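Putative SAM-dependent O-methyltranferase (Podospora anserina, PDB 4YMH) probably transfers a methyl group from S-adenosylmethionine to an oxygen atom of its substrate. Local coordinates at residues 48-51 and 52-55. Sequence-based numbering, arbitrary orientation.
Sequences MSSR and LQGS. With SAH (S-adenosyl-L-homocysteine), chain E.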
# COMPACT_ATOMS: atom_id res chain seq x y z
N MET A 48 -2.76 -0.92 -19.50
CA MET A 48 -3.54 -0.02 -18.65
C MET A 48 -3.74 -0.60 -17.25
O MET A 48 -3.85 -1.82 -17.09
CB MET A 48 -4.90 0.29 -19.29
CG MET A 48 -5.79 1.21 -18.49
SD MET A 48 -7.20 1.70 -19.50
CE MET A 48 -7.81 0.09 -19.99
N SER A 49 -3.78 0.26 -16.24
CA SER A 49 -4.03 -0.17 -14.87
C SER A 49 -5.44 -0.76 -14.76
O SER A 49 -6.27 -0.53 -15.63
CB SER A 49 -3.83 0.99 -13.90
OG SER A 49 -2.50 1.49 -13.99
N SER A 50 -5.69 -1.55 -13.71
CA SER A 50 -7.02 -2.08 -13.42
C SER A 50 -7.94 -1.02 -12.80
O SER A 50 -7.51 0.08 -12.46
CB SER A 50 -6.93 -3.27 -12.47
OG SER A 50 -6.57 -2.81 -11.17
N ARG A 51 -9.22 -1.37 -12.63
CA ARG A 51 -10.16 -0.49 -11.94
C ARG A 51 -9.82 -0.30 -10.46
O ARG A 51 -9.90 0.81 -9.91
CB ARG A 51 -11.59 -1.03 -12.08
CG ARG A 51 -12.11 -1.02 -13.50
CD ARG A 51 -13.54 -1.56 -13.59
NE ARG A 51 -14.47 -0.83 -12.73
CZ ARG A 51 -15.79 -0.79 -12.92
NH1 ARG A 51 -16.34 -1.43 -13.94
NH2 ARG A 51 -16.55 -0.11 -12.08
N LEU A 52 -9.42 -1.40 -9.81
CA LEU A 52 -9.03 -1.34 -8.40
C LEU A 52 -7.84 -0.40 -8.23
O LEU A 52 -7.80 0.42 -7.31
CB LEU A 52 -8.70 -2.74 -7.86
CG LEU A 52 -8.32 -2.84 -6.39
CD1 LEU A 52 -9.45 -2.31 -5.50
CD2 LEU A 52 -7.97 -4.29 -6.02
N GLN A 53 -6.87 -0.49 -9.15
CA GLN A 53 -5.72 0.41 -9.10
C GLN A 53 -6.16 1.84 -9.28
O GLN A 53 -5.59 2.75 -8.67
CB GLN A 53 -4.69 0.06 -10.18
CG GLN A 53 -3.89 -1.18 -9.90
CD GLN A 53 -2.88 -1.46 -11.00
OE1 GLN A 53 -3.14 -2.24 -11.91
NE2 GLN A 53 -1.72 -0.81 -10.92
N GLY A 54 -7.18 2.06 -10.10
CA GLY A 54 -7.77 3.39 -10.23
C GLY A 54 -8.31 3.93 -8.91
O GLY A 54 -8.06 5.08 -8.52
N SER A 55 -9.05 3.09 -8.20
CA SER A 55 -9.54 3.47 -6.86
C SER A 55 -8.37 3.80 -5.93
O SER A 55 -8.44 4.74 -5.15
CB SER A 55 -10.40 2.37 -6.27
OG SER A 55 -11.56 2.19 -7.07
N SAH E . 0.00 4.76 -16.87
CA SAH E . -0.90 4.12 -17.78
CB SAH E . -0.21 3.01 -18.57
CG SAH E . 1.22 3.28 -19.05
SD SAH E . 1.79 1.98 -20.08
C SAH E . -2.08 3.52 -17.06
O SAH E . -3.10 3.29 -17.66
OXT SAH E . -1.98 3.28 -15.87
C5' SAH E . 3.37 2.63 -20.43
C4' SAH E . 3.38 3.82 -21.37
O4' SAH E . 4.68 4.38 -21.42
C3' SAH E . 3.05 3.44 -22.80
O3' SAH E . 2.00 4.23 -23.30
C2' SAH E . 4.32 3.70 -23.57
O2' SAH E . 4.10 4.07 -24.89
C1' SAH E . 5.01 4.75 -22.73
N9 SAH E . 6.48 4.75 -22.89
C8 SAH E . 7.27 3.71 -23.04
N7 SAH E . 8.54 4.09 -23.14
C5 SAH E . 8.56 5.40 -23.03
C6 SAH E . 9.58 6.44 -23.04
N6 SAH E . 10.83 6.10 -23.19
N1 SAH E . 9.20 7.71 -22.89
C2 SAH E . 7.92 8.02 -22.72
N3 SAH E . 6.94 7.13 -22.70
C4 SAH E . 7.20 5.83 -22.85
O HOH W 1 -12.57 0.12 -8.48
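Ser50 and Gln53 form a capping box that starts helix 51-64, a worked example of how the start of a helix can be fixed next to a ligand-binding loop. Two reciprocal bonds define the box. As N-cap, Ser50 lends OG to Gln53 N at 3.1 Å, its hydroxyl placed between backbone N and carbonyl carbon (chi1 72°), where it meets the amide of Gln53; Ser4 of the second subunit also bonds this oxygen. In return, Gln53 OE1 accepts from Ser50 N at 3.2 Å along a nearly straight N-H line (174°), although the donor stands above the amide's carbonyl plane. Replacing Gln53 with an alanine would probably leave Ser50 N without this acceptor and the backbone beside Ser49 less firmly held. Backbone bonds take over from there: Gly54 N to Ser50 O at 3.1 Å and Ser55 N to Arg51 O at 3.0 Å, while a water donates to Ser55 OG, itself also hydrogen-bonded to His25 O, and, weakly, to Arg51 O. Gln53 CG lies against the capping hydroxyl, Ser50 OG, at 3.4 Å. Toward the pocket, Ser49, just before the N-cap, holds the carboxylate of S-adenosyl-L-homocysteine: Ser49 N reaches O weakly, and Ser49 OG donates to OXT at 2.6 Å.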